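Alpha-L-arabinosidase (Xanthomonas axonopodis pv. citri, PDB 6D25) probably hydrolyses terminal alpha-L-arabinofuranosyl side groups of arabinoxylans, including those on internally di-substituted xylose units, as a GH51 arabinofuranosidase. Local coordinates at residues A[46-60]-A[89-101]. Sequence-based numbering, arbitrary orientation.
With GOL (glycerol), chain G.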
loop_
_atom_site.group_PDB
_atom_site.type_symbol
_atom_site.label_atom_id
_atom_site.label_comp_id
_atom_site.label_asym_id
_atom_site.label_seq_id
_atom_site.Cartn_x
_atom_site.Cartn_y
_atom_site.Cartn_z
ATOM N N ARG A 46 35.284 4.362 6.544
ATOM C CA ARG A 46 35.617 3.426 5.473
ATOM C C ARG A 46 34.413 3.179 4.560
ATOM O O ARG A 46 34.625 2.811 3.412
ATOM C CB ARG A 46 36.139 2.098 6.019
ATOM C CG ARG A 46 35.133 1.229 6.762
ATOM C CD ARG A 46 35.844 -0.031 7.259
ATOM N NE ARG A 46 34.872 -0.978 7.828
ATOM C CZ ARG A 46 34.362 -0.938 9.038
ATOM N NH1 ARG A 46 34.765 -0.005 9.911
ATOM N NH2 ARG A 46 33.501 -1.898 9.360
ATOM N N GLN A 47 33.193 3.373 5.036
ATOM C CA GLN A 47 32.005 3.062 4.237
ATOM C C GLN A 47 31.827 4.079 3.099
ATOM O O GLN A 47 30.975 3.883 2.241
ATOM C CB GLN A 47 30.742 3.038 5.098
ATOM C CG GLN A 47 30.816 2.156 6.333
ATOM C CD GLN A 47 31.166 0.717 6.055
ATOM O OE1 GLN A 47 30.949 0.222 4.964
ATOM N NE2 GLN A 47 31.684 0.042 7.071
ATOM N N LEU A 48 32.646 5.142 3.064
ATOM C CA LEU A 48 32.664 6.034 1.909
ATOM C C LEU A 48 33.165 5.315 0.646
ATOM O O LEU A 48 32.977 5.820 -0.468
ATOM C CB LEU A 48 33.570 7.236 2.238
ATOM C CG LEU A 48 33.021 8.209 3.284
ATOM C CD1 LEU A 48 34.001 9.342 3.505
ATOM C CD2 LEU A 48 31.656 8.742 2.893
ATOM N N PHE A 49 33.778 4.165 0.798
ATOM C CA PHE A 49 34.340 3.387 -0.315
ATOM C C PHE A 49 33.442 2.196 -0.663
ATOM O O PHE A 49 33.935 1.203 -1.219
ATOM C CB PHE A 49 35.763 2.947 0.068
ATOM C CG PHE A 49 36.653 4.148 0.282
ATOM C CD1 PHE A 49 37.157 4.840 -0.802
ATOM C CD2 PHE A 49 36.850 4.677 1.543
ATOM C CE1 PHE A 49 37.895 6.013 -0.622
ATOM C CE2 PHE A 49 37.640 5.798 1.733
ATOM C CZ PHE A 49 38.126 6.499 0.642
ATOM N N GLY A 50 32.153 2.304 -0.371
ATOM C CA GLY A 50 31.202 1.247 -0.690
ATOM C C GLY A 50 31.081 0.992 -2.181
ATOM O O GLY A 50 31.355 1.882 -3.054
ATOM N N GLN A 51 30.707 -0.262 -2.478
ATOM C CA GLN A 51 30.451 -0.725 -3.823
ATOM C C GLN A 51 28.952 -1.054 -3.941
ATOM O O GLN A 51 28.210 -1.092 -2.958
ATOM C CB GLN A 51 31.313 -1.944 -4.141
ATOM C CG GLN A 51 32.823 -1.723 -3.992
ATOM C CD GLN A 51 33.438 -0.933 -5.129
ATOM O OE1 GLN A 51 32.862 -0.783 -6.207
ATOM N NE2 GLN A 51 34.632 -0.408 -4.890
ATOM N N PHE A 52 28.528 -1.270 -5.178
ATOM C CA PHE A 52 27.134 -1.407 -5.523
ATOM C C PHE A 52 27.021 -2.379 -6.688
ATOM O O PHE A 52 27.499 -2.090 -7.780
ATOM C CB PHE A 52 26.588 -0.006 -5.839
ATOM C CG PHE A 52 25.210 0.077 -6.423
ATOM C CD1 PHE A 52 24.244 -0.894 -6.150
ATOM C CD2 PHE A 52 24.875 1.147 -7.238
ATOM C CE1 PHE A 52 22.989 -0.803 -6.732
ATOM C CE2 PHE A 52 23.612 1.221 -7.823
ATOM C CZ PHE A 52 22.680 0.253 -7.561
ATOM N N ALA A 53 26.389 -3.536 -6.440
ATOM C CA ALA A 53 26.284 -4.588 -7.425
ATOM C C ALA A 53 24.814 -4.920 -7.702
ATOM O O ALA A 53 24.248 -5.850 -7.071
ATOM C CB ALA A 53 27.041 -5.792 -6.952
ATOM N N GLU A 54 24.202 -4.205 -8.650
ATOM C CA GLU A 54 22.846 -4.471 -9.067
ATOM C C GLU A 54 22.838 -5.682 -9.988
ATOM O O GLU A 54 23.809 -5.929 -10.716
ATOM C CB GLU A 54 22.262 -3.255 -9.801
ATOM C CG GLU A 54 20.799 -3.371 -10.213
ATOM C CD GLU A 54 20.141 -2.061 -10.621
ATOM O OE1 GLU A 54 20.874 -1.042 -10.725
ATOM O OE2 GLU A 54 18.900 -2.039 -10.849
ATOM N N HIS A 55 21.678 -6.364 -10.033
ATOM C CA HIS A 55 21.447 -7.362 -11.076
ATOM C C HIS A 55 21.191 -6.626 -12.381
ATOM O O HIS A 55 20.053 -6.212 -12.641
ATOM C CB HIS A 55 20.296 -8.289 -10.711
ATOM C CG HIS A 55 20.678 -9.310 -9.707
ATOM N ND1 HIS A 55 20.531 -10.629 -9.959
ATOM C CD2 HIS A 55 21.299 -9.209 -8.512
ATOM C CE1 HIS A 55 21.014 -11.318 -8.927
ATOM N NE2 HIS A 55 21.496 -10.471 -8.030
ATOM N N LEU A 56 22.247 -6.452 -13.159
ATOM C CA LEU A 56 22.215 -5.572 -14.323
ATOM C C LEU A 56 23.309 -6.039 -15.292
ATOM O O LEU A 56 24.474 -6.092 -14.894
ATOM C CB LEU A 56 22.469 -4.131 -13.848
ATOM C CG LEU A 56 22.126 -3.009 -14.826
ATOM C CD1 LEU A 56 22.090 -1.675 -14.099
ATOM C CD2 LEU A 56 23.045 -2.948 -16.043
ATOM N N GLY A 57 22.935 -6.364 -16.521
ATOM C CA GLY A 57 23.900 -6.725 -17.547
ATOM C C GLY A 57 24.754 -7.904 -17.109
ATOM O O GLY A 57 24.212 -8.958 -16.679
ATOM N N THR A 58 26.073 -7.736 -17.141
ATOM C CA THR A 58 26.994 -8.760 -16.722
ATOM C C THR A 58 27.638 -8.387 -15.378
ATOM O O THR A 58 28.724 -8.901 -15.023
ATOM C CB THR A 58 28.016 -9.070 -17.820
ATOM O OG1 THR A 58 28.705 -7.854 -18.109
ATOM C CG2 THR A 58 27.398 -9.683 -19.057
ATOM N N GLY A 59 26.982 -7.520 -14.594
ATOM C CA GLY A 59 27.514 -7.117 -13.332
ATOM C C GLY A 59 27.539 -8.213 -12.297
ATOM O O GLY A 59 28.441 -8.225 -11.449
ATOM N N ILE A 60 26.569 -9.125 -12.350
ATOM C CA ILE A 60 26.538 -10.261 -11.450
ATOM C C ILE A 60 26.926 -11.525 -12.217
ATOM O O ILE A 60 27.887 -12.212 -11.833
ATOM C CB ILE A 60 25.147 -10.399 -10.790
ATOM C CG1 ILE A 60 24.847 -9.195 -9.893
ATOM C CG2 ILE A 60 25.041 -11.709 -10.042
ATOM C CD1 ILE A 60 25.693 -9.063 -8.692
ATOM N N ILE A 89 41.458 -4.224 -2.356
ATOM C CA ILE A 89 41.112 -2.807 -2.056
ATOM C C ILE A 89 40.247 -2.704 -0.786
ATOM O O ILE A 89 39.760 -1.593 -0.463
ATOM C CB ILE A 89 40.468 -2.104 -3.263
ATOM C CG1 ILE A 89 39.210 -2.795 -3.755
ATOM C CG2 ILE A 89 41.475 -1.924 -4.367
ATOM C CD1 ILE A 89 38.357 -1.950 -4.694
ATOM N N ALA A 90 40.084 -3.810 -0.059
ATOM C CA ALA A 90 39.361 -3.851 1.227
ATOM C C ALA A 90 37.960 -3.212 1.094
ATOM O O ALA A 90 37.604 -2.256 1.775
ATOM C CB ALA A 90 40.188 -3.187 2.326
ATOM N N VAL A 91 37.156 -3.757 0.206
ATOM C CA VAL A 91 35.786 -3.299 0.033
ATOM C C VAL A 91 35.094 -3.290 1.402
ATOM O O VAL A 91 35.049 -4.307 2.062
ATOM C CB VAL A 91 35.032 -4.166 -0.982
ATOM C CG1 VAL A 91 33.567 -3.772 -1.029
ATOM C CG2 VAL A 91 35.649 -4.106 -2.373
ATOM N N PRO A 92 34.479 -2.163 1.785
ATOM C CA PRO A 92 33.878 -2.066 3.130
ATOM C C PRO A 92 32.430 -2.578 3.210
ATOM O O PRO A 92 31.993 -3.146 4.233
ATOM C CB PRO A 92 33.900 -0.555 3.423
ATOM C CG PRO A 92 33.724 0.070 2.052
ATOM C CD PRO A 92 34.540 -0.849 1.146
ATOM N N ASN A 93 31.677 -2.375 2.136
ATOM C CA ASN A 93 30.289 -2.896 2.012
ATOM C C ASN A 93 29.946 -2.979 0.530
ATOM O O ASN A 93 30.566 -2.274 -0.297
ATOM C CB ASN A 93 29.276 -2.063 2.792
ATOM C CG ASN A 93 28.842 -0.802 2.085
ATOM O OD1 ASN A 93 28.049 -0.854 1.121
ATOM N ND2 ASN A 93 29.281 0.342 2.590
ATOM N N ILE A 94 28.996 -3.855 0.222
ATOM C CA ILE A 94 28.394 -3.928 -1.100
ATOM C C ILE A 94 26.878 -3.823 -0.943
ATOM O O ILE A 94 26.277 -4.616 -0.182
ATOM C CB ILE A 94 28.743 -5.238 -1.828
ATOM C CG1 ILE A 94 30.252 -5.444 -1.958
ATOM C CG2 ILE A 94 28.044 -5.261 -3.196
ATOM C CD1 ILE A 94 30.638 -6.817 -2.506
ATOM N N ARG A 95 26.286 -2.906 -1.695
ATOM C CA ARG A 95 24.823 -2.782 -1.788
ATOM C C ARG A 95 24.301 -3.707 -2.888
ATOM O O ARG A 95 24.843 -3.716 -3.999
ATOM C CB ARG A 95 24.392 -1.341 -2.078
ATOM C CG ARG A 95 22.874 -1.242 -2.119
ATOM C CD ARG A 95 22.112 0.080 -2.069
ATOM N NE ARG A 95 22.382 0.922 -3.155
ATOM C CZ ARG A 95 21.512 1.674 -3.843
ATOM N NH1 ARG A 95 20.176 1.630 -3.700
ATOM N NH2 ARG A 95 22.048 2.466 -4.746
ATOM N N TRP A 96 23.281 -4.487 -2.568
ATOM C CA TRP A 96 22.709 -5.487 -3.445
ATOM C C TRP A 96 21.252 -5.718 -3.048
ATOM O O TRP A 96 20.963 -5.641 -1.854
ATOM C CB TRP A 96 23.551 -6.773 -3.342
ATOM C CG TRP A 96 22.975 -7.993 -3.981
ATOM C CD1 TRP A 96 23.231 -8.440 -5.246
ATOM C CD2 TRP A 96 22.098 -8.965 -3.393
ATOM N NE1 TRP A 96 22.560 -9.611 -5.478
ATOM C CE2 TRP A 96 21.856 -9.950 -4.373
ATOM C CE3 TRP A 96 21.475 -9.097 -2.152
ATOM C CZ2 TRP A 96 21.012 -11.031 -4.154
ATOM C CZ3 TRP A 96 20.659 -10.188 -1.915
ATOM C CH2 TRP A 96 20.403 -11.124 -2.916
ATOM N N PRO A 97 20.325 -6.018 -3.967
ATOM C CA PRO A 97 20.533 -6.257 -5.401
ATOM C C PRO A 97 20.140 -5.094 -6.328
ATOM O O PRO A 97 20.016 -5.268 -7.550
ATOM C CB PRO A 97 19.606 -7.447 -5.657
ATOM C CG PRO A 97 18.415 -7.146 -4.775
ATOM C CD PRO A 97 19.045 -6.553 -3.540
ATOM N N GLY A 98 19.993 -3.891 -5.795
ATOM C CA GLY A 98 19.733 -2.723 -6.603
ATOM C C GLY A 98 19.689 -1.478 -5.742
ATOM O O GLY A 98 20.019 -1.575 -4.573
ATOM N N GLY A 99 19.361 -0.303 -6.306
ATOM C CA GLY A 99 19.041 -0.147 -7.711
ATOM C C GLY A 99 17.580 -0.397 -8.008
ATOM O O GLY A 99 16.842 -0.947 -7.177
ATOM N N CYS A 100 17.176 -0.022 -9.229
ATOM C CA CYS A 100 15.827 -0.268 -9.750
ATOM C C CYS A 100 15.411 -1.749 -9.610
ATOM O O CYS A 100 14.252 -2.060 -9.337
ATOM C CB CYS A 100 15.744 0.205 -11.187
ATOM S SG CYS A 100 15.913 2.022 -11.326
ATOM N N PHE A 101 16.330 -2.662 -9.852
ATOM C CA PHE A 101 16.011 -4.100 -9.720
ATOM C C PHE A 101 15.450 -4.434 -8.330
ATOM O O PHE A 101 14.550 -5.281 -8.223
ATOM C CB PHE A 101 17.254 -4.921 -10.005
ATOM C CG PHE A 101 17.100 -6.415 -9.921
ATOM C CD1 PHE A 101 16.794 -7.151 -11.059
ATOM C CD2 PHE A 101 17.350 -7.083 -8.728
ATOM C CE1 PHE A 101 16.686 -8.530 -10.975
ATOM C CE2 PHE A 101 17.255 -8.466 -8.663
ATOM C CZ PHE A 101 16.902 -9.177 -9.793
HETATM C C1 GOL G . 19.854 2.159 -10.443
HETATM O O1 GOL G . 19.238 0.933 -10.895
HETATM C C2 GOL G . 20.384 2.994 -11.646
HETATM O O2 GOL G . 20.591 4.339 -11.172
HETATM C C3 GOL G . 21.683 2.407 -12.205
HETATM O O3 GOL G . 22.816 2.401 -11.276
HETATM O O HOH W 1 33.470 -3.153 6.525
#
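The Arg95 guanidinium lies over one face of the Phe52 ring in a cation-pi stack, with planes 26° apart and Arg95 CZ 4.2 Å from the Phe52 centroid. Both side chains point the same way, and Arg95 NH2 also forms a salt bridge with Glu324. At the Phe52 edge sit Arg95 O and Gly98 CA. Phe101 takes His55 CB over its ring centre, 3.4 Å from the centroid, and the two rings form an offset stack. Trp96 NE1 donates to His55 NE2 at 2.9 Å. The donor lies in the imidazole plane; the bond is bent, 141° at the hydrogen, and leaves the indole plane. His55 ND1 is hydrogen-bonded to Glu130. Glu54 is extended; its OE2 accepts from Phe101 N at 2.8 Å, on the anti side and 27° out of the carboxylate plane, and its OE1 accepts from a glycerol hydroxyl. At the other end, Asn93 ND2 meets a lone pair of Gln47 OE1 at 2.9 Å, nearly straight. Between these, backbone hydrogen bonds from Gln51 N to Asn93 O, Arg95 N to Gln51 O and Ala53 N to Arg95 O join the strands. These are neighbouring parallel strands, the first two of the (beta/alpha)8 barrel of GH51 enzymes. The loops after their C-terminal ends, through Glu54 and Cys100, hold a glycerol, probably in the active site.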